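Local coordinates for protein endo-alpha-(1->5)-L-arabinanase (PDB 6B7K) that probably hydrolyses internal alpha-(1->5)-arabinofuranosidic linkages of arabinan and carries calcium in its five-bladed beta-propeller, at residues A[53-58]-A[286-291]; A[144-149]-A[228-233]; A[197-202]-A[266-271]. All coordinates share one frame; numbering follows the deposited sequence.

Overall arrangement
The three contacts each join neighbouring blades of this five-bladed beta-propeller, and they illustrate three chemical solutions to the same task. Contact 1 is buried and wholly apolar, with an indole of the first blade lying against two aliphatic residues of the last. Contact 2, between the third and fourth blades, is also largely buried but mixes an aliphatic pair with a carboxylate laid against an isoleucine. Contact 3 lies at the surface between the fourth and fifth blades and works through an asparagine amide. Contacts 1 and 3 share the last sheet, where strands 270-277 and 284-293 are neighbours; contacts 2 and 3 touch through K147 and Y198.

Contact 1: A[53-58]-A[286-291]; sequences RNWSAA and LLINDL
The indole of W55 receives L286 on one face: the methyl CD2 sits 3.5 Å above the ring plane, displaced toward the rim. Measured from the centroid of the five-membered ring of W55, L286 CD2 is 3.7 Å away and 22° off the ring normal, a CH-pi contact. I288 approaches the benzo side obliquely, its CD1 lying 3.5 Å from W55 CZ2. The L286 chain crosses the tryptophan at about a right angle, whereas the I288 chain comes from the opposite direction. With CG of L286 anti to the backbone N (chi1 177°), the leucine branch rises from its strand to the indole. Around this trio, W33, T35, I47 and S49 pack on the tryptophan, and a weak hydrogen bond joins its NE1 to the carbonyl of G52. Replacing W55 by an alanine would probably open a gap between the two sheets and strip the methyl ends of L286 and I288 of their aromatic partner. Since strand 54-61 belongs to the first blade and strand 284-293 to the last, the arrangement is an apolar seam between blades, here where the ring of the five-bladed GH43 beta-propeller closes on itself.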
loop_
_atom_site.group_PDB
_atom_site.type_symbol
_atom_site.label_atom_id
_atom_site.label_comp_id
_atom_site.label_asym_id
_atom_site.label_seq_id
_atom_site.Cartn_x
_atom_site.Cartn_y
_atom_site.Cartn_z
ATOM N N ARG A 53 -17.383 -10.333 3.361
ATOM C CA ARG A 53 -17.792 -9.794 4.650
ATOM C C ARG A 53 -17.281 -10.594 5.837
ATOM O O ARG A 53 -17.046 -10.012 6.897
ATOM C CB ARG A 53 -19.322 -9.711 4.730
ATOM N N ASN A 54 -17.105 -11.904 5.692
ATOM C CA ASN A 54 -16.597 -12.763 6.756
ATOM C C ASN A 54 -15.174 -13.186 6.416
ATOM O O ASN A 54 -14.947 -13.844 5.396
ATOM C CB ASN A 54 -17.488 -13.991 6.943
ATOM C CG ASN A 54 -18.650 -13.732 7.881
ATOM O OD1 ASN A 54 -18.549 -13.954 9.089
ATOM N ND2 ASN A 54 -19.763 -13.264 7.329
ATOM N N TRP A 55 -14.226 -12.824 7.276
ATOM C CA TRP A 55 -12.818 -13.108 7.044
ATOM C C TRP A 55 -12.291 -14.088 8.083
ATOM O O TRP A 55 -12.723 -14.095 9.239
ATOM C CB TRP A 55 -11.992 -11.817 7.063
ATOM C CG TRP A 55 -12.336 -10.888 5.931
ATOM C CD1 TRP A 55 -13.352 -9.980 5.897
ATOM C CD2 TRP A 55 -11.668 -10.787 4.666
ATOM N NE1 TRP A 55 -13.361 -9.319 4.693
ATOM C CE2 TRP A 55 -12.338 -9.797 3.918
ATOM C CE3 TRP A 55 -10.571 -11.436 4.093
ATOM C CZ2 TRP A 55 -11.945 -9.440 2.631
ATOM C CZ3 TRP A 55 -10.185 -11.082 2.812
ATOM C CH2 TRP A 55 -10.869 -10.091 2.097
ATOM N N SER A 56 -11.349 -14.924 7.650
ATOM C CA SER A 56 -10.739 -15.927 8.508
ATOM C C SER A 56 -9.240 -15.941 8.251
ATOM O O SER A 56 -8.767 -15.514 7.196
ATOM C CB SER A 56 -11.337 -17.318 8.270
ATOM O OG SER A 56 -11.022 -17.777 6.967
ATOM N N ALA A 57 -8.494 -16.444 9.231
ATOM C CA ALA A 57 -7.041 -16.447 9.137
ATOM C C ALA A 57 -6.573 -17.381 8.029
ATOM O O ALA A 57 -7.236 -18.362 7.687
ATOM C CB ALA A 57 -6.420 -16.859 10.472
ATOM N N ALA A 58 -5.421 -17.056 7.460
ATOM C CA ALA A 58 -4.793 -17.816 6.393
ATOM C C ALA A 58 -3.312 -17.954 6.700
ATOM O O ALA A 58 -2.764 -17.187 7.499
ATOM C CB ALA A 58 -4.995 -17.129 5.034
ATOM N N LEU A 286 -10.432 -4.212 9.166
ATOM C CA LEU A 286 -10.472 -4.139 7.713
ATOM C C LEU A 286 -11.743 -3.425 7.272
ATOM O O LEU A 286 -12.845 -3.792 7.690
ATOM C CB LEU A 286 -10.407 -5.538 7.098
ATOM C CG LEU A 286 -10.511 -5.622 5.573
ATOM C CD1 LEU A 286 -9.382 -4.841 4.920
ATOM C CD2 LEU A 286 -10.507 -7.072 5.116
ATOM N N LEU A 287 -11.585 -2.405 6.433
ATOM C CA LEU A 287 -12.705 -1.661 5.871
ATOM C C LEU A 287 -12.603 -1.706 4.355
ATOM O O LEU A 287 -11.578 -1.317 3.784
ATOM C CB LEU A 287 -12.721 -0.214 6.368
ATOM C CG LEU A 287 -13.285 0.001 7.773
ATOM C CD1 LEU A 287 -13.517 1.480 8.026
ATOM C CD2 LEU A 287 -14.572 -0.788 7.954
ATOM N N ILE A 288 -13.663 -2.182 3.708
ATOM C CA ILE A 288 -13.704 -2.338 2.260
ATOM C C ILE A 288 -14.895 -1.560 1.727
ATOM O O ILE A 288 -16.004 -1.663 2.264
ATOM C CB ILE A 288 -13.789 -3.818 1.851
ATOM C CG1 ILE A 288 -12.682 -4.621 2.534
ATOM C CG2 ILE A 288 -13.685 -3.955 0.346
ATOM C CD1 ILE A 288 -12.757 -6.091 2.261
ATOM N N ASN A 289 -14.666 -0.785 0.671
ATOM C CA ASN A 289 -15.707 0.008 0.039
ATOM C C ASN A 289 -15.680 -0.216 -1.463
ATOM O O ASN A 289 -14.618 -0.411 -2.057
ATOM C CB ASN A 289 -15.532 1.505 0.325
ATOM C CG ASN A 289 -15.969 1.887 1.717
ATOM O OD1 ASN A 289 -17.064 2.414 1.911
ATOM N ND2 ASN A 289 -15.117 1.619 2.698
ATOM N N ASP A 290 -16.863 -0.192 -2.068
ATOM C CA ASP A 290 -16.956 -0.075 -3.516
ATOM C C ASP A 290 -16.635 1.360 -3.911
ATOM O O ASP A 290 -17.302 2.297 -3.461
ATOM C CB ASP A 290 -18.349 -0.471 -4.002
ATOM C CG ASP A 290 -18.572 -1.970 -3.975
ATOM O OD1 ASP A 290 -17.622 -2.706 -3.638
ATOM O OD2 ASP A 290 -19.698 -2.413 -4.292
ATOM N N LEU A 291 -15.605 1.536 -4.735
ATOM C CA LEU A 291 -15.152 2.864 -5.128
ATOM C C LEU A 291 -15.854 3.297 -6.408
ATOM O O LEU A 291 -15.894 2.545 -7.387
ATOM C CB LEU A 291 -13.637 2.884 -5.324
ATOM C CG LEU A 291 -13.030 4.288 -5.369
ATOM C CD1 LEU A 291 -13.244 4.989 -4.038
ATOM C CD2 LEU A 291 -11.557 4.240 -5.722
#

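Contact 2: A[144-149]-A[228-233]; sequences VIDKDG and TSITGP
I230 faces the end of strand 142-145 and the turn after it, and its two branches serve two kinds of contact. The apolar one is loose: I230 CD1 reaches V144 CG1 at 4.4 Å. Having CG1 anti to the backbone N (chi1 179°) sends this longer branch toward the valine. W152 and I196 touch both V144 and I230, so the aliphatic pair belongs to a larger hydrophobic cluster between the third and fourth blades of the propeller.

The second kind sets a polar atom against hydrocarbon. D146 OD1 lies 4.0 Å from I230 CG2 and equally far from I230 CB, the two side chains crossing at about a right angle. This is van der Waals contact, and no hydrogen bond spans the two segments.

Hydrogen bonds lie around the contact, mostly on the 144-149 side. D146 OD2 accepts a weak one from the indole NE1 of W152, which may help hold the carboxylate's rotation. A type I turn runs from D146 to G149, and a bond between the OH of Y203 and the backbone N of K147 joins this turn to the neighbouring blade.

The V144 side chain is about 7 Å from a bound calcium ion and about 5 Å from that of its ligand D142. The chemistry implies loose apolar contact between the two segments, with polar bonds from residues beside them; the D146 carboxylate has one oxygen weakly bonded to W152 and the other against isoleucine.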
loop_
_atom_site.group_PDB
_atom_site.type_symbol
_atom_site.label_atom_id
_atom_site.label_comp_id
_atom_site.label_asym_id
_atom_site.label_seq_id
_atom_site.Cartn_x
_atom_site.Cartn_y
_atom_site.Cartn_z
ATOM N N VAL A 144 1.943 -0.822 -10.203
ATOM C CA VAL A 144 0.943 -0.214 -11.073
ATOM C C VAL A 144 1.370 -0.431 -12.519
ATOM O O VAL A 144 2.560 -0.362 -12.844
ATOM C CB VAL A 144 0.754 1.288 -10.758
ATOM C CG1 VAL A 144 2.090 2.012 -10.769
ATOM C CG2 VAL A 144 -0.220 1.930 -11.740
ATOM N N ILE A 145 0.397 -0.708 -13.386
ATOM C CA ILE A 145 0.646 -1.033 -14.786
ATOM C C ILE A 145 0.204 0.140 -15.650
ATOM O O ILE A 145 -0.894 0.680 -15.465
ATOM C CB ILE A 145 -0.063 -2.337 -15.193
ATOM C CG1 ILE A 145 0.899 -3.518 -15.066
ATOM C CG2 ILE A 145 -0.591 -2.260 -16.616
ATOM C CD1 ILE A 145 1.467 -3.727 -13.677
ATOM N N ASP A 146 1.065 0.529 -16.588
ATOM C CA ASP A 146 0.812 1.655 -17.475
ATOM C C ASP A 146 -0.445 1.435 -18.311
ATOM O O ASP A 146 -0.952 0.319 -18.450
ATOM C CB ASP A 146 1.997 1.864 -18.418
ATOM C CG ASP A 146 2.855 3.043 -18.029
ATOM O OD1 ASP A 146 2.531 3.716 -17.028
ATOM O OD2 ASP A 146 3.859 3.298 -18.726
ATOM N N LYS A 147 -0.939 2.531 -18.889
ATOM C CA LYS A 147 -1.932 2.413 -19.947
ATOM C C LYS A 147 -1.387 1.629 -21.132
ATOM O O LYS A 147 -2.168 1.071 -21.910
ATOM C CB LYS A 147 -2.391 3.802 -20.396
ATOM N N ASP A 148 -0.064 1.577 -21.280
ATOM C CA ASP A 148 0.596 0.776 -22.302
ATOM C C ASP A 148 0.998 -0.605 -21.801
ATOM O O ASP A 148 1.519 -1.402 -22.588
ATOM C CB ASP A 148 1.835 1.510 -22.829
ATOM C CG ASP A 148 1.499 2.841 -23.466
ATOM O OD1 ASP A 148 0.366 2.991 -23.970
ATOM O OD2 ASP A 148 2.368 3.738 -23.465
ATOM N N GLY A 149 0.786 -0.903 -20.522
ATOM C CA GLY A 149 1.045 -2.230 -19.999
ATOM C C GLY A 149 2.415 -2.447 -19.397
ATOM O O GLY A 149 2.859 -3.598 -19.312
ATOM N N THR A 228 -2.242 13.371 -15.970
ATOM C CA THR A 228 -2.321 12.748 -17.286
ATOM C C THR A 228 -1.109 11.875 -17.572
ATOM O O THR A 228 -1.202 10.953 -18.390
ATOM C CB THR A 228 -2.477 13.818 -18.372
ATOM O OG1 THR A 228 -2.579 13.191 -19.657
ATOM C CG2 THR A 228 -1.291 14.779 -18.367
ATOM N N SER A 229 0.016 12.136 -16.912
ATOM C CA SER A 229 1.220 11.326 -17.028
ATOM C C SER A 229 1.482 10.617 -15.708
ATOM O O SER A 229 1.279 11.194 -14.634
ATOM C CB SER A 229 2.427 12.185 -17.413
ATOM O OG SER A 229 3.618 11.417 -17.413
ATOM N N ILE A 230 1.929 9.361 -15.794
ATOM C CA ILE A 230 2.179 8.565 -14.595
ATOM C C ILE A 230 3.150 9.288 -13.666
ATOM O O ILE A 230 2.963 9.313 -12.443
ATOM C CB ILE A 230 2.687 7.161 -14.984
ATOM C CG1 ILE A 230 2.985 6.320 -13.742
ATOM C CG2 ILE A 230 3.906 7.248 -15.893
ATOM C CD1 ILE A 230 1.749 5.796 -13.053
ATOM N N THR A 231 4.186 9.905 -14.229
ATOM C CA THR A 231 5.120 10.711 -13.459
ATOM C C THR A 231 4.737 12.185 -13.423
ATOM O O THR A 231 5.337 12.945 -12.653
ATOM C CB THR A 231 6.536 10.571 -14.031
ATOM O OG1 THR A 231 6.526 10.895 -15.427
ATOM C CG2 THR A 231 7.045 9.155 -13.853
ATOM N N GLY A 232 3.754 12.597 -14.225
ATOM C CA GLY A 232 3.369 13.984 -14.346
ATOM C C GLY A 232 2.913 14.590 -13.039
ATOM O O GLY A 232 2.728 13.894 -12.037
ATOM N N PRO A 233 2.718 15.911 -13.027
ATOM C CA PRO A 233 2.302 16.592 -11.791
ATOM C C PRO A 233 0.910 16.148 -11.370
ATOM O O PRO A 233 -0.063 16.327 -12.107
ATOM C CB PRO A 233 2.336 18.077 -12.175
ATOM C CG PRO A 233 2.172 18.086 -13.659
ATOM C CD PRO A 233 2.843 16.840 -14.163
#

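Contact 3: A[197-202]-A[266-271]; sequences TYKDGY and LNNSIL
N268 reaches across to T197, Y198 and K199 with its side-chain amide. From CB, the chain turns with CG anti to its own carbonyl carbon (chi1 -76°), which carries the amide over to the end of strand 191-199. Beyond CG the amide divides its work. OD1 faces the T197 hydroxyl, which probably donates to it; the modelled separation is implausibly short at this resolution, so only the pairing is to be read from it. The T197 methyl CG2 lies 3.6 Å from N268 OD1. ND2 takes the other direction and donates to the backbone carbonyl of Y198, N268 ND2 to Y198 O being 2.8 Å with an N-H...O angle of 151°. The donor stands 28° out of the carbonyl plane. On its flank, N268 ND2 also rests 3.8 Å from K199 CB.

The asparagine projects from the hairpin between strands 257-266 and 270-277, where N267 and N268 both have positive phi and S269 and I270 face L266 as a classic beta bulge. The amide thereby bridges two blades of the propeller, reaching from this hairpin of the fifth to the 191-199 strand of the fourth, which itself ends in a type I' turn from K199 to Y202.

Beyond CB, the K199 chain runs extended before bending at its last torsion. There K199 NZ forms a salt bridge with D200 OD1 at 3.3 Å, the nitrogen approaching from above the carboxylate plane. W293 engages both segments, through a cation-pi contact with K199 and a hydrogen bond from its NE1 to N268 O.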
loop_
_atom_site.group_PDB
_atom_site.type_symbol
_atom_site.label_atom_id
_atom_site.label_comp_id
_atom_site.label_asym_id
_atom_site.label_seq_id
_atom_site.Cartn_x
_atom_site.Cartn_y
_atom_site.Cartn_z
ATOM N N THR A 197 -3.404 4.190 -9.809
ATOM C CA THR A 197 -4.250 3.456 -10.736
ATOM C C THR A 197 -4.607 4.347 -11.916
ATOM O O THR A 197 -4.739 5.566 -11.777
ATOM C CB THR A 197 -5.532 2.945 -10.062
ATOM O OG1 THR A 197 -6.369 2.316 -11.042
ATOM C CG2 THR A 197 -6.288 4.089 -9.409
ATOM N N TYR A 198 -4.759 3.723 -13.080
ATOM C CA TYR A 198 -5.143 4.411 -14.305
ATOM C C TYR A 198 -6.620 4.176 -14.596
ATOM O O TYR A 198 -7.117 3.052 -14.475
ATOM C CB TYR A 198 -4.299 3.934 -15.490
ATOM C CG TYR A 198 -4.739 4.496 -16.828
ATOM C CD1 TYR A 198 -4.267 5.721 -17.278
ATOM C CD2 TYR A 198 -5.624 3.797 -17.642
ATOM C CE1 TYR A 198 -4.667 6.236 -18.496
ATOM C CE2 TYR A 198 -6.029 4.307 -18.861
ATOM C CZ TYR A 198 -5.547 5.525 -19.282
ATOM O OH TYR A 198 -5.947 6.030 -20.496
ATOM N N LYS A 199 -7.315 5.240 -14.989
ATOM C CA LYS A 199 -8.721 5.124 -15.367
ATOM C C LYS A 199 -9.092 6.288 -16.270
ATOM O O LYS A 199 -8.997 7.448 -15.852
ATOM C CB LYS A 199 -9.625 5.092 -14.139
ATOM C CG LYS A 199 -11.095 5.157 -14.498
ATOM C CD LYS A 199 -11.980 5.029 -13.283
ATOM C CE LYS A 199 -13.438 5.232 -13.655
ATOM N NZ LYS A 199 -13.890 4.265 -14.690
ATOM N N ASP A 200 -9.512 5.977 -17.493
ATOM C CA ASP A 200 -10.047 6.951 -18.442
ATOM C C ASP A 200 -9.113 8.152 -18.605
ATOM O O ASP A 200 -9.493 9.307 -18.412
ATOM C CB ASP A 200 -11.453 7.391 -18.027
ATOM C CG ASP A 200 -12.481 6.284 -18.191
ATOM O OD1 ASP A 200 -12.412 5.289 -17.440
ATOM O OD2 ASP A 200 -13.356 6.408 -19.075
ATOM N N GLY A 201 -7.866 7.851 -18.959
ATOM C CA GLY A 201 -6.901 8.861 -19.322
ATOM C C GLY A 201 -6.082 9.431 -18.182
ATOM O O GLY A 201 -5.032 10.031 -18.437
ATOM N N TYR A 202 -6.522 9.271 -16.937
ATOM C CA TYR A 202 -5.838 9.854 -15.792
ATOM C C TYR A 202 -5.290 8.765 -14.880
ATOM O O TYR A 202 -5.910 7.711 -14.706
ATOM C CB TYR A 202 -6.772 10.767 -14.990
ATOM C CG TYR A 202 -7.010 12.115 -15.625
ATOM C CD1 TYR A 202 -6.020 13.092 -15.616
ATOM C CD2 TYR A 202 -8.224 12.418 -16.225
ATOM C CE1 TYR A 202 -6.233 14.332 -16.195
ATOM C CE2 TYR A 202 -8.446 13.657 -16.806
ATOM C CZ TYR A 202 -7.447 14.609 -16.787
ATOM O OH TYR A 202 -7.664 15.839 -17.365
ATOM N N LEU A 266 -8.577 -1.966 -6.029
ATOM C CA LEU A 266 -8.580 -3.178 -6.837
ATOM C C LEU A 266 -9.586 -3.030 -7.966
ATOM O O LEU A 266 -10.759 -2.728 -7.721
ATOM C CB LEU A 266 -8.926 -4.412 -5.998
ATOM C CG LEU A 266 -9.223 -5.705 -6.764
ATOM C CD1 LEU A 266 -7.986 -6.195 -7.502
ATOM C CD2 LEU A 266 -9.758 -6.778 -5.825
ATOM N N ASN A 267 -9.120 -3.239 -9.198
ATOM C CA ASN A 267 -9.968 -3.273 -10.387
ATOM C C ASN A 267 -10.744 -1.975 -10.585
ATOM O O ASN A 267 -11.792 -1.971 -11.240
ATOM C CB ASN A 267 -10.930 -4.469 -10.339
ATOM C CG ASN A 267 -11.340 -4.951 -11.719
ATOM O OD1 ASN A 267 -10.703 -4.623 -12.721
ATOM N ND2 ASN A 267 -12.404 -5.743 -11.776
ATOM N N ASN A 268 -10.243 -0.871 -10.022
ATOM C CA ASN A 268 -10.878 0.444 -10.141
ATOM C C ASN A 268 -12.327 0.414 -9.657
ATOM O O ASN A 268 -13.202 1.067 -10.230
ATOM C CB ASN A 268 -10.804 0.971 -11.577
ATOM C CG ASN A 268 -9.431 1.495 -11.937
ATOM O OD1 ASN A 268 -8.674 1.932 -11.069
ATOM N ND2 ASN A 268 -9.103 1.463 -13.224
ATOM N N SER A 269 -12.588 -0.348 -8.596
ATOM C CA SER A 269 -13.958 -0.493 -8.119
ATOM C C SER A 269 -14.025 -0.829 -6.636
ATOM O O SER A 269 -15.113 -0.847 -6.053
ATOM C CB SER A 269 -14.686 -1.571 -8.926
ATOM O OG SER A 269 -14.045 -2.828 -8.792
ATOM N N ILE A 270 -12.877 -1.097 -6.014
ATOM C CA ILE A 270 -12.830 -1.529 -4.621
ATOM C C ILE A 270 -11.637 -0.871 -3.942
ATOM O O ILE A 270 -10.490 -1.118 -4.327
ATOM C CB ILE A 270 -12.730 -3.060 -4.497
ATOM C CG1 ILE A 270 -13.990 -3.725 -5.057
ATOM C CG2 ILE A 270 -12.502 -3.464 -3.051
ATOM C CD1 ILE A 270 -13.861 -5.213 -5.246
ATOM N N LEU A 271 -11.902 -0.048 -2.928
ATOM C CA LEU A 271 -10.860 0.547 -2.098
ATOM C C LEU A 271 -10.879 -0.130 -0.735
ATOM O O LEU A 271 -11.871 -0.032 -0.004
ATOM C CB LEU A 271 -11.060 2.059 -1.953
ATOM C CG LEU A 271 -9.999 2.863 -1.183
ATOM C CD1 LEU A 271 -9.896 4.273 -1.740
ATOM C CD2 LEU A 271 -10.285 2.919 0.319
#